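Local coordinates for protein triacylglycerol lipase (PDB 5AH1) that hydrolyses ester bonds as a zinc-binding lipase of the alpha/beta-hydrolase clan and also degrades synthetic polyesters, at residues G185-E197 against L316-Y328. Numbering follows the deposited sequence.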
loop_
_atom_site.group_PDB
_atom_site.type_symbol
_atom_site.label_atom_id
_atom_site.label_comp_id
_atom_site.label_asym_id
_atom_site.label_seq_id
_atom_site.Cartn_x
_atom_site.Cartn_y
_atom_site.Cartn_z
ATOM N N GLY A 185 -0.181 -0.141 -3.251
ATOM C CA GLY A 185 -0.518 0.266 -4.604
ATOM C C GLY A 185 0.703 0.609 -5.456
ATOM O O GLY A 185 0.769 0.262 -6.633
ATOM N N GLN A 186 1.695 1.284 -4.874
ATOM C CA GLN A 186 2.956 1.509 -5.569
ATOM C C GLN A 186 3.662 0.192 -5.829
ATOM O O GLN A 186 4.219 -0.031 -6.913
ATOM C CB GLN A 186 3.885 2.400 -4.749
ATOM C CG GLN A 186 3.489 3.847 -4.617
ATOM C CD GLN A 186 4.469 4.558 -3.716
ATOM O OE1 GLN A 186 4.683 4.133 -2.563
ATOM N NE2 GLN A 186 5.116 5.608 -4.231
ATOM N N THR A 187 3.658 -0.694 -4.834
ATOM C CA THR A 187 4.351 -1.974 -4.959
ATOM C C THR A 187 3.757 -2.822 -6.084
ATOM O O THR A 187 4.496 -3.435 -6.848
ATOM C CB THR A 187 4.297 -2.740 -3.643
ATOM O OG1 THR A 187 4.930 -1.963 -2.613
ATOM C CG2 THR A 187 4.993 -4.097 -3.759
ATOM N N ILE A 188 2.431 -2.877 -6.199
ATOM C CA ILE A 188 1.817 -3.705 -7.249
ATOM C C ILE A 188 1.983 -3.092 -8.636
ATOM O O ILE A 188 2.133 -3.817 -9.622
ATOM C CB ILE A 188 0.318 -4.072 -6.956
ATOM C CG1 ILE A 188 -0.575 -2.833 -6.879
ATOM C CG2 ILE A 188 0.255 -4.873 -5.662
ATOM C CD1 ILE A 188 -2.055 -3.157 -6.756
ATOM N N ARG A 189 2.025 -1.760 -8.721
ATOM C CA ARG A 189 2.355 -1.114 -9.992
ATOM C C ARG A 189 3.745 -1.532 -10.429
ATOM O O ARG A 189 4.003 -1.800 -11.590
ATOM C CB ARG A 189 2.278 0.402 -9.880
ATOM C CG ARG A 189 0.866 1.005 -9.812
ATOM C CD ARG A 189 0.899 2.485 -9.447
ATOM N NE ARG A 189 1.857 3.201 -10.293
ATOM C CZ ARG A 189 2.658 4.179 -9.878
ATOM N NH1 ARG A 189 2.503 4.693 -8.667
ATOM N NH2 ARG A 189 3.564 4.663 -10.705
ATOM N N THR A 190 4.663 -1.545 -9.468
ATOM C CA THR A 190 6.088 -1.834 -9.704
ATOM C C THR A 190 6.269 -3.293 -10.142
ATOM O O THR A 190 6.980 -3.590 -11.100
ATOM C CB THR A 190 6.931 -1.546 -8.447
ATOM O OG1 THR A 190 6.753 -0.176 -8.082
ATOM C CG2 THR A 190 8.419 -1.797 -8.666
ATOM N N LEU A 191 5.602 -4.221 -9.460
ATOM C CA LEU A 191 5.661 -5.616 -9.874
ATOM C C LEU A 191 5.137 -5.777 -11.297
ATOM O O LEU A 191 5.732 -6.493 -12.105
ATOM C CB LEU A 191 4.844 -6.497 -8.927
ATOM C CG LEU A 191 4.802 -7.972 -9.336
ATOM C CD1 LEU A 191 6.122 -8.642 -9.094
ATOM C CD2 LEU A 191 3.701 -8.743 -8.607
ATOM N N THR A 192 4.037 -5.113 -11.617
ATOM C CA THR A 192 3.433 -5.256 -12.940
ATOM C C THR A 192 4.382 -4.719 -14.027
ATOM O O THR A 192 4.557 -5.325 -15.083
ATOM C CB THR A 192 2.057 -4.566 -12.984
ATOM O OG1 THR A 192 1.202 -5.168 -12.001
ATOM C CG2 THR A 192 1.437 -4.700 -14.352
ATOM N N GLN A 193 5.092 -3.636 -13.713
ATOM C CA GLN A 193 6.070 -3.048 -14.616
ATOM C C GLN A 193 7.215 -4.027 -14.878
ATOM O O GLN A 193 7.603 -4.282 -16.018
ATOM C CB GLN A 193 6.617 -1.754 -14.025
ATOM C CG GLN A 193 7.758 -1.150 -14.820
ATOM C CD GLN A 193 7.332 -0.606 -16.152
ATOM O OE1 GLN A 193 6.198 -0.144 -16.331
ATOM N NE2 GLN A 193 8.238 -0.678 -17.111
ATOM N N LEU A 194 7.771 -4.572 -13.802
ATOM C CA LEU A 194 8.876 -5.509 -13.919
ATOM C C LEU A 194 8.463 -6.791 -14.643
ATOM O O LEU A 194 9.174 -7.265 -15.525
ATOM C CB LEU A 194 9.446 -5.829 -12.531
ATOM C CG LEU A 194 10.264 -4.693 -11.896
ATOM C CD1 LEU A 194 10.600 -5.004 -10.459
ATOM C CD2 LEU A 194 11.552 -4.407 -12.678
ATOM N N LEU A 195 7.326 -7.369 -14.281
ATOM C CA LEU A 195 6.867 -8.565 -14.970
ATOM C C LEU A 195 6.777 -8.319 -16.472
ATOM O O LEU A 195 7.260 -9.110 -17.271
ATOM C CB LEU A 195 5.512 -9.033 -14.432
ATOM C CG LEU A 195 5.546 -9.709 -13.056
ATOM C CD1 LEU A 195 4.123 -9.867 -12.547
ATOM C CD2 LEU A 195 6.261 -11.049 -13.110
ATOM N N SER A 196 6.200 -7.183 -16.845
ATOM C CA SER A 196 5.929 -6.901 -18.245
ATOM C C SER A 196 7.191 -6.555 -19.019
ATOM O O SER A 196 7.400 -7.049 -20.122
ATOM C CB SER A 196 4.942 -5.736 -18.352
ATOM O OG SER A 196 3.700 -6.013 -17.717
ATOM N N GLU A 197 8.033 -5.704 -18.443
ATOM C CA GLU A 197 9.153 -5.130 -19.188
ATOM C C GLU A 197 10.539 -5.466 -18.646
ATOM O O GLU A 197 11.530 -5.182 -19.306
ATOM C CB GLU A 197 8.998 -3.611 -19.281
ATOM C CG GLU A 197 7.747 -3.177 -20.022
ATOM C CD GLU A 197 7.809 -1.735 -20.481
ATOM O OE1 GLU A 197 8.657 -1.420 -21.335
ATOM O OE2 GLU A 197 7.030 -0.903 -19.983
ATOM N N LEU A 316 9.798 6.977 -8.977
ATOM C CA LEU A 316 9.168 5.704 -9.326
ATOM C C LEU A 316 8.314 5.844 -10.581
ATOM O O LEU A 316 8.383 5.015 -11.480
ATOM C CB LEU A 316 8.332 5.197 -8.152
ATOM C CG LEU A 316 7.828 3.754 -8.304
ATOM C CD1 LEU A 316 8.954 2.766 -8.022
ATOM C CD2 LEU A 316 6.634 3.479 -7.421
ATOM N N ASN A 317 7.566 6.936 -10.650
ATOM C CA ASN A 317 6.657 7.164 -11.747
ATOM C C ASN A 317 7.365 7.324 -13.088
ATOM O O ASN A 317 6.740 7.120 -14.134
ATOM C CB ASN A 317 5.811 8.390 -11.469
ATOM C CG ASN A 317 4.868 8.211 -10.309
ATOM O OD1 ASN A 317 4.646 7.090 -9.839
ATOM N ND2 ASN A 317 4.251 9.312 -9.868
ATOM N N THR A 318 8.633 7.743 -13.074
ATOM C CA THR A 318 9.341 7.930 -14.327
ATOM C C THR A 318 9.650 6.617 -15.051
ATOM O O THR A 318 10.008 6.644 -16.223
ATOM C CB THR A 318 10.642 8.747 -14.168
ATOM O OG1 THR A 318 11.580 7.989 -13.409
ATOM C CG2 THR A 318 10.357 10.105 -13.543
ATOM N N TRP A 319 9.458 5.475 -14.386
ATOM C CA TRP A 319 9.668 4.187 -15.053
ATOM C C TRP A 319 8.563 3.160 -14.804
ATOM O O TRP A 319 8.456 2.201 -15.561
ATOM C CB TRP A 319 11.042 3.602 -14.712
ATOM C CG TRP A 319 11.204 3.120 -13.301
ATOM C CD1 TRP A 319 11.472 3.871 -12.197
ATOM C CD2 TRP A 319 11.089 1.759 -12.843
ATOM N NE1 TRP A 319 11.531 3.063 -11.080
ATOM C CE2 TRP A 319 11.303 1.760 -11.455
ATOM C CE3 TRP A 319 10.823 0.548 -13.485
ATOM C CZ2 TRP A 319 11.249 0.593 -10.696
ATOM C CZ3 TRP A 319 10.802 -0.608 -12.731
ATOM C CH2 TRP A 319 10.999 -0.582 -11.357
ATOM N N VAL A 320 7.750 3.357 -13.770
ATOM C CA VAL A 320 6.672 2.418 -13.489
ATOM C C VAL A 320 5.399 2.936 -14.159
ATOM O O VAL A 320 4.715 3.808 -13.627
ATOM C CB VAL A 320 6.494 2.195 -11.964
ATOM C CG1 VAL A 320 5.305 1.310 -11.677
ATOM C CG2 VAL A 320 7.748 1.580 -11.373
ATOM N N LYS A 321 5.093 2.384 -15.332
ATOM C CA LYS A 321 3.999 2.879 -16.164
ATOM C C LYS A 321 2.831 1.925 -16.177
ATOM O O LYS A 321 2.962 0.726 -15.896
ATOM C CB LYS A 321 4.473 3.138 -17.590
ATOM C CG LYS A 321 4.752 1.923 -18.417
ATOM C CD LYS A 321 5.219 2.272 -19.823
ATOM C CE LYS A 321 4.080 2.468 -20.778
ATOM N NZ LYS A 321 4.610 2.583 -22.175
ATOM N N ALA A 322 1.669 2.478 -16.503
ATOM C CA ALA A 322 0.483 1.666 -16.728
ATOM C C ALA A 322 0.672 0.884 -18.018
ATOM O O ALA A 322 0.870 1.467 -19.091
ATOM C CB ALA A 322 -0.767 2.544 -16.833
ATOM N N GLN A 323 0.635 -0.438 -17.910
ATOM C CA GLN A 323 0.821 -1.317 -19.057
ATOM C C GLN A 323 -0.453 -1.388 -19.895
ATOM O O GLN A 323 -1.558 -1.329 -19.362
ATOM C CB GLN A 323 1.227 -2.698 -18.543
ATOM C CG GLN A 323 2.587 -2.688 -17.835
ATOM C CD GLN A 323 3.719 -2.354 -18.789
ATOM O OE1 GLN A 323 3.759 -2.841 -19.920
ATOM N NE2 GLN A 323 4.644 -1.517 -18.352
ATOM N N PRO A 324 -0.302 -1.524 -21.220
ATOM C CA PRO A 324 -1.462 -1.345 -22.114
ATOM C C PRO A 324 -2.495 -2.462 -22.045
ATOM O O PRO A 324 -3.628 -2.270 -22.474
ATOM C CB PRO A 324 -0.816 -1.277 -23.500
ATOM C CG PRO A 324 0.502 -1.946 -23.351
ATOM C CD PRO A 324 0.962 -1.596 -21.978
ATOM N N ASP A 325 -2.094 -3.605 -21.504
ATOM C CA ASP A 325 -2.951 -4.784 -21.414
ATOM C C ASP A 325 -3.462 -5.071 -19.998
ATOM O O ASP A 325 -3.938 -6.166 -19.728
ATOM C CB ASP A 325 -2.197 -5.992 -21.974
ATOM C CG ASP A 325 -0.870 -6.280 -21.260
ATOM O OD1 ASP A 325 -0.261 -5.398 -20.606
ATOM O OD2 ASP A 325 -0.414 -7.438 -21.382
ATOM N N VAL A 326 -3.370 -4.079 -19.107
ATOM C CA VAL A 326 -3.794 -4.216 -17.727
ATOM C C VAL A 326 -4.820 -3.129 -17.405
ATOM O O VAL A 326 -4.660 -1.966 -17.812
ATOM C CB VAL A 326 -2.549 -4.078 -16.785
ATOM C CG1 VAL A 326 -2.944 -4.154 -15.313
ATOM C CG2 VAL A 326 -1.499 -5.126 -17.120
ATOM N N TYR A 327 -5.855 -3.498 -16.656
ATOM C CA TYR A 327 -6.812 -2.518 -16.146
ATOM C C TYR A 327 -6.284 -1.901 -14.857
ATOM O O TYR A 327 -5.843 -2.623 -13.980
ATOM C CB TYR A 327 -8.165 -3.189 -15.858
ATOM C CG TYR A 327 -8.899 -3.699 -17.067
ATOM C CD1 TYR A 327 -9.708 -2.865 -17.806
ATOM C CD2 TYR A 327 -8.795 -5.031 -17.451
ATOM C CE1 TYR A 327 -10.407 -3.351 -18.905
ATOM C CE2 TYR A 327 -9.460 -5.514 -18.543
ATOM C CZ TYR A 327 -10.257 -4.674 -19.266
ATOM O OH TYR A 327 -10.933 -5.169 -20.356
ATOM N N TYR A 328 -6.384 -0.586 -14.729
ATOM C CA TYR A 328 -5.953 0.108 -13.518
ATOM C C TYR A 328 -7.132 0.850 -12.910
ATOM O O TYR A 328 -7.858 1.568 -13.596
ATOM C CB TYR A 328 -4.792 1.086 -13.804
ATOM C CG TYR A 328 -3.514 0.392 -14.203
ATOM C CD1 TYR A 328 -3.281 0.008 -15.505
ATOM C CD2 TYR A 328 -2.507 0.163 -13.274
ATOM C CE1 TYR A 328 -2.122 -0.655 -15.872
ATOM C CE2 TYR A 328 -1.353 -0.487 -13.631
ATOM C CZ TYR A 328 -1.140 -0.865 -14.932
ATOM O OH TYR A 328 -0.011 -1.530 -15.339
HETATM O O HOH W 1 4.510 6.405 -7.067
HETATM O O HOH W 2 2.208 -0.961 -13.795
HETATM O O HOH W 3 1.907 3.214 -13.203
HETATM O O HOH W 4 1.299 -6.884 -18.813
HETATM O O HOH W 5 6.789 0.416 -22.885
#
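The Arg189 guanidinium takes two carbonyl oxygens at its edge, both in its plane: NH2 donates to Asn317 OD1 (2.8 Å) and to Val320 O (3.3 Å). NH1 turns to Asn231, and a water links NE to Val320 O; arginine suits the place because its flat group can send N-H bonds to several acceptors at once. The Trp319 indole carries Val320 CG2 over one face, and Leu194 CD2 meets its edge, 3.9 Å from CZ3. Tyr328 has Ala322 CB on one face, while its OH abuts Thr192 CG2 (3.6 Å) and accepts from Gln323 N. With CG anti to the backbone N (chi1 173°) and a bend at chi2, Gln193 brings CG obliquely to Trp319 CZ3, its amide nearly perpendicular to the indole. OE1 accepts from Lys321 N (2.9 Å), which lies well above the Gln193 amide plane. Gln323 NE2 adds a weak bond to OE1 and a nearly straight one (173°) to Glu197 OE2, on the carboxylate's anti lone pair. The short, branched Val320 side chain sets CG1 against the helix backbone, 3.4 Å from Arg189 O. From helix 183-197, which starts within a probable nucleophile elbow, Arg189 and Gln193 thus satisfy one backbone carbonyl and one amide of the loop leading into strand 327-331, anchoring it by directional bonds as well as apolar packing.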